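Local coordinates for cytochrome c'' (Methylophilus methylotrophus, PDB 1GU2), which probably transfers electrons as a monomeric c-type cytochrome whose covalently attached heme c is held by two axial histidines in the oxidised state, at residues P72-P75 with R76-T79; T83-D86 with K87-E91. One frame throughout, in Å; residues are numbered along the deposited sequence.

Interaction 1. Residues P72-P75 with R76-T79; sequences PLAP and RVNT. With HEC (heme c), chain C.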
# COMPACT_ATOMS: atom_id res chain seq x y z
N PRO A 72 3.98 11.20 2.60
CA PRO A 72 2.72 10.50 2.42
C PRO A 72 2.78 9.47 1.29
O PRO A 72 3.55 9.61 0.32
CB PRO A 72 1.76 11.64 2.06
CG PRO A 72 2.38 12.87 2.68
CD PRO A 72 3.86 12.66 2.49
N LEU A 73 1.92 8.44 1.40
CA LEU A 73 1.74 7.44 0.36
C LEU A 73 0.70 7.79 -0.72
O LEU A 73 0.82 7.33 -1.85
CB LEU A 73 1.33 6.12 0.99
CG LEU A 73 2.35 5.49 1.98
CD1 LEU A 73 1.89 4.10 2.40
CD2 LEU A 73 3.76 5.47 1.37
N ALA A 74 -0.31 8.61 -0.37
CA ALA A 74 -1.39 8.89 -1.31
C ALA A 74 -0.91 9.74 -2.47
O ALA A 74 -0.39 10.84 -2.25
CB ALA A 74 -2.52 9.58 -0.58
N PRO A 75 -1.01 9.28 -3.71
CA PRO A 75 -0.39 10.01 -4.84
C PRO A 75 -1.06 11.30 -5.24
O PRO A 75 -0.43 12.13 -5.89
CB PRO A 75 -0.38 8.99 -5.99
CG PRO A 75 -1.51 8.09 -5.66
CD PRO A 75 -1.52 7.97 -4.13
N ARG A 76 -2.29 11.55 -4.80
CA ARG A 76 -2.88 12.89 -5.03
C ARG A 76 -2.23 13.93 -4.13
O ARG A 76 -2.17 15.11 -4.48
CB ARG A 76 -4.40 12.82 -4.90
CG ARG A 76 -5.09 14.16 -5.13
CD ARG A 76 -4.89 14.75 -6.48
NE ARG A 76 -5.44 14.04 -7.64
CZ ARG A 76 -4.93 14.12 -8.88
NH1 ARG A 76 -5.48 13.44 -9.88
NH2 ARG A 76 -3.88 14.86 -9.22
N VAL A 77 -1.73 13.50 -2.97
CA VAL A 77 -1.10 14.40 -2.02
C VAL A 77 0.39 14.49 -2.26
O VAL A 77 0.94 15.59 -2.31
CB VAL A 77 -1.38 13.91 -0.60
CG1 VAL A 77 -0.66 14.74 0.46
CG2 VAL A 77 -2.90 13.96 -0.46
N ASN A 78 1.04 13.35 -2.43
CA ASN A 78 2.45 13.31 -2.78
C ASN A 78 2.58 12.77 -4.19
O ASN A 78 2.62 11.55 -4.39
CB ASN A 78 3.18 12.40 -1.76
CG ASN A 78 4.66 12.26 -2.07
OD1 ASN A 78 5.21 12.89 -2.99
ND2 ASN A 78 5.32 11.42 -1.31
N THR A 79 2.66 13.64 -5.17
CA THR A 79 2.60 13.25 -6.57
C THR A 79 3.84 12.54 -7.05
O THR A 79 3.81 11.98 -8.13
CB THR A 79 2.30 14.48 -7.47
OG1 THR A 79 3.41 15.38 -7.34
CG2 THR A 79 1.05 15.20 -7.04
FE HEC C . 5.81 1.28 4.14
CHA HEC C . 7.50 3.14 1.81
CHB HEC C . 3.38 0.65 1.84
CHC HEC C . 4.40 -0.97 6.31
CHD HEC C . 8.08 2.23 6.54
NA HEC C . 5.46 1.83 2.24
C1A HEC C . 6.29 2.61 1.41
C2A HEC C . 5.69 2.73 0.11
C3A HEC C . 4.52 2.08 0.14
C4A HEC C . 4.39 1.49 1.44
CMA HEC C . 3.49 1.92 -1.01
CAA HEC C . 6.31 3.50 -1.07
CBA HEC C . 7.16 2.59 -1.98
CGA HEC C . 7.78 3.33 -3.11
O1A HEC C . 8.88 2.94 -3.55
O2A HEC C . 7.21 4.32 -3.60
NB HEC C . 4.22 0.07 4.07
C1B HEC C . 3.34 -0.08 3.03
C2B HEC C . 2.39 -1.14 3.34
C3B HEC C . 2.70 -1.61 4.58
C4B HEC C . 3.82 -0.83 5.05
CMB HEC C . 1.27 -1.64 2.42
CAB HEC C . 2.01 -2.72 5.41
CBB HEC C . 2.03 -4.06 4.68
NC HEC C . 6.16 0.75 6.04
C1C HEC C . 5.44 -0.18 6.78
C2C HEC C . 5.91 -0.18 8.15
C3C HEC C . 6.93 0.73 8.23
C4C HEC C . 7.09 1.30 6.92
CMC HEC C . 5.26 -1.05 9.25
CAC HEC C . 7.73 1.21 9.44
CBC HEC C . 8.46 0.08 10.16
ND HEC C . 7.43 2.44 4.16
C1D HEC C . 8.27 2.69 5.26
C2D HEC C . 9.44 3.41 4.82
C3D HEC C . 9.38 3.50 3.46
C4D HEC C . 8.07 3.02 3.07
CMD HEC C . 10.57 3.91 5.74
CAD HEC C . 10.52 3.99 2.53
CBD HEC C . 10.70 5.53 2.55
CGD HEC C . 9.87 6.26 1.53
O1D HEC C . 9.59 7.49 1.68
O2D HEC C . 9.47 5.64 0.51

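Interaction 2. Residues T83-D86 with K87-E91; sequences TDID and KVEDE. With HEC (heme c), chain C.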
# COMPACT_ATOMS: atom_id res chain seq x y z
N THR A 83 5.64 7.75 -9.58
CA THR A 83 6.16 8.33 -10.82
C THR A 83 7.35 7.56 -11.37
O THR A 83 7.53 7.55 -12.62
CB THR A 83 6.49 9.80 -10.60
OG1 THR A 83 5.24 10.45 -10.27
CG2 THR A 83 7.08 10.42 -11.87
N ASP A 84 8.12 6.99 -10.49
CA ASP A 84 9.33 6.25 -10.79
C ASP A 84 8.91 4.84 -11.21
O ASP A 84 9.21 3.84 -10.61
CB ASP A 84 10.28 6.18 -9.63
CG ASP A 84 9.70 5.64 -8.35
OD1 ASP A 84 8.49 5.69 -8.12
OD2 ASP A 84 10.52 5.15 -7.49
N ILE A 85 8.16 4.84 -12.33
CA ILE A 85 7.48 3.59 -12.65
C ILE A 85 8.42 2.42 -13.02
O ILE A 85 8.05 1.26 -12.84
CB ILE A 85 6.38 3.78 -13.72
CG1 ILE A 85 5.49 2.57 -13.98
CG2 ILE A 85 6.98 4.22 -15.02
CD1 ILE A 85 4.86 1.93 -12.73
N ASP A 86 9.63 2.71 -13.48
CA ASP A 86 10.58 1.63 -13.77
C ASP A 86 11.04 0.91 -12.49
O ASP A 86 11.50 -0.25 -12.57
CB ASP A 86 11.76 2.13 -14.57
CG ASP A 86 11.42 2.54 -16.00
OD1 ASP A 86 11.29 1.63 -16.86
OD2 ASP A 86 11.28 3.75 -16.21
N LYS A 87 10.91 1.55 -11.34
CA LYS A 87 11.41 0.96 -10.13
C LYS A 87 10.35 0.63 -9.12
O LYS A 87 10.60 -0.18 -8.23
CB LYS A 87 12.36 1.99 -9.48
CG LYS A 87 13.72 2.18 -10.10
CD LYS A 87 14.38 3.38 -9.43
CE LYS A 87 14.74 4.48 -10.40
NZ LYS A 87 14.88 4.09 -11.85
N VAL A 88 9.16 1.27 -9.17
CA VAL A 88 8.30 1.21 -8.00
C VAL A 88 7.71 -0.18 -7.79
O VAL A 88 7.43 -0.58 -6.68
CB VAL A 88 7.20 2.28 -8.09
CG1 VAL A 88 6.22 1.95 -9.22
CG2 VAL A 88 6.50 2.44 -6.74
N GLU A 89 7.47 -0.96 -8.85
CA GLU A 89 6.95 -2.32 -8.65
C GLU A 89 7.96 -3.18 -7.91
O GLU A 89 7.59 -3.91 -6.99
CB GLU A 89 6.54 -2.94 -9.98
CG GLU A 89 5.42 -2.16 -10.66
CD GLU A 89 4.95 -2.87 -11.90
OE1 GLU A 89 5.37 -2.40 -12.99
OE2 GLU A 89 4.24 -3.85 -11.73
N ASP A 90 9.23 -3.11 -8.30
CA ASP A 90 10.27 -3.85 -7.59
C ASP A 90 10.41 -3.33 -6.18
O ASP A 90 10.62 -4.10 -5.24
CB ASP A 90 11.58 -3.68 -8.40
CG ASP A 90 11.56 -4.26 -9.79
OD1 ASP A 90 10.80 -5.24 -10.01
OD2 ASP A 90 12.33 -3.77 -10.69
N GLU A 91 10.33 -2.02 -5.99
CA GLU A 91 10.47 -1.47 -4.62
C GLU A 91 9.33 -1.92 -3.73
O GLU A 91 9.55 -2.20 -2.54
CB GLU A 91 10.58 0.07 -4.68
CG GLU A 91 11.82 0.51 -5.40
CD GLU A 91 13.14 0.32 -4.67
OE1 GLU A 91 13.15 0.14 -3.42
OE2 GLU A 91 14.18 0.37 -5.38
FE HEC C . 5.81 1.28 4.14
CHA HEC C . 7.50 3.14 1.81
CHB HEC C . 3.38 0.65 1.84
CHC HEC C . 4.40 -0.97 6.31
CHD HEC C . 8.08 2.23 6.54
NA HEC C . 5.46 1.83 2.24
C1A HEC C . 6.29 2.61 1.41
C2A HEC C . 5.69 2.73 0.11
C3A HEC C . 4.52 2.08 0.14
C4A HEC C . 4.39 1.49 1.44
CMA HEC C . 3.49 1.92 -1.01
CAA HEC C . 6.31 3.50 -1.07
CBA HEC C . 7.16 2.59 -1.98
CGA HEC C . 7.78 3.33 -3.11
O1A HEC C . 8.88 2.94 -3.55
O2A HEC C . 7.21 4.32 -3.60
NB HEC C . 4.22 0.07 4.07
C1B HEC C . 3.34 -0.08 3.03
C2B HEC C . 2.39 -1.14 3.34
C3B HEC C . 2.70 -1.61 4.58
C4B HEC C . 3.82 -0.83 5.05
CMB HEC C . 1.27 -1.64 2.42
CAB HEC C . 2.01 -2.72 5.41
CBB HEC C . 2.03 -4.06 4.68
NC HEC C . 6.16 0.75 6.04
C1C HEC C . 5.44 -0.18 6.78
C2C HEC C . 5.91 -0.18 8.15
C3C HEC C . 6.93 0.73 8.23
C4C HEC C . 7.09 1.30 6.92
CMC HEC C . 5.26 -1.05 9.25
CAC HEC C . 7.73 1.21 9.44
CBC HEC C . 8.46 0.08 10.16
ND HEC C . 7.43 2.44 4.16
C1D HEC C . 8.27 2.69 5.26
C2D HEC C . 9.44 3.41 4.82
C3D HEC C . 9.38 3.50 3.46
C4D HEC C . 8.07 3.02 3.07
CMD HEC C . 10.57 3.91 5.74
CAD HEC C . 10.52 3.99 2.53
CBD HEC C . 10.70 5.53 2.55
CGD HEC C . 9.87 6.26 1.53
O1D HEC C . 9.59 7.49 1.68
O2D HEC C . 9.47 5.64 0.51
O HOH W 1 8.07 -1.01 -11.82

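Interaction 1. Residues P72-P75 with R76-T79
A74 and N78 are joined by an alpha-turn, a single turn of helical shape in the loop between strand 69-70 and helix 85-100. The evidence is the pairing of A74 O: N78 N reaches it at 2.9 Å, with an N-H...O angle of 176°. V77 N also donates to A74 O but less directly, at 3.1 Å from above the carbonyl plane, 52° out of it. One carbonyl thus receives both the i+4 and the i+3 amide. P75, placed just after it, suits the turn, since it has no N-H of its own and its ring restricts phi.

The N78 side chain adds a second tie. Its CG lies anti to the backbone N (chi1 178°), which carries the amide back over the start of the turn. There ND2 donates to P72 O at 3.0 Å, with the acceptor close to the amide plane of N78 and the donor in the carbonyl plane of P72. An apolar contact lies beside these bonds, P72 CG to V77 CG1 at 4.2 Å. In addition, P75 CA makes a CA-H...O contact with N78 O over 3.4 Å.

L73 turns away from this turn and toward the heme. Both methyls lie over one face of the porphyrin, with CD2 3.6 Å from heme C2A and CD1 3.7 Å from heme C4A. F112 and L116 of helix 106-118 pack against the same leucine, while P75 rests on helix 2-19.

Farther out, R81 gives NE to P72 O and NH2 to the heme. The N78 amide is fixed at its other end as well, where OD1 accepts K80 N and closes an Asx turn.

Interaction 2. Residues T83-D86 with K87-E91
D84 meets K87 and V88 where the chain leads into helix 85-100, and its carbonyl gathers the backbone bonds of the contact. V88 N approaches D84 O nearly in line with the carbonyl, at 2.9 Å, while K87 N donates to the same oxygen from 43° out of the carbonyl plane. D84 is itself the centre of an inverse gamma turn, closed by a weak bond from I85 N to T83 O.

The next helical bond is opened by water. I85 O and E89 N stand 4.6 Å apart, and the intervening water donates to the former and accepts from the latter. It also donates to E89 OE1; E89 OE2 forms a salt bridge with K11 of helix 2-19.

The apolar contact is V88 CG1 against I85 CD1, at 3.8 Å.

Carboxylate oxygens make van der Waals contacts with carbon. D84 OD1 lies 3.6 Å from V88 CB. A chi1 of 68° sets V88 CG1 between the backbone N and the carbonyl carbon and leaves CG2 anti to the N, directed to a heme propionate, 3.7 Å from heme O2A. E91 CB approaches heme O1A of that group at 3.5 Å.

K87 forms no salt bridge within the turn: its NZ stays 5.7 Å from D86 OD2 and is farther still from D84 OD2. The chemistry therefore implies that backbone bonds and water hold this turn together, and that V88 and E91 offer carbon to the propionate.

Overall arrangement
Interactions 1 and 2 follow in series along the chain, with three residues, R81 among them, between them, and their centres are 15 Å apart. Residues 72-79 belong to the loop after strand 69-70; residues 83-91 lead into helix 85-100, which also carries the axial ligand H95. A hydrogen bond from T83 OG1 to T79 O ties the end of one to the start of the other. Both rest on helix 2-19 and both touch the heme, but differently: L73 lies over the porphyrin, whereas V88 and E91 meet a propionate. Together with R81, hydrogen-bonded to the heme, this run of chain lines one part of the cofactor pocket.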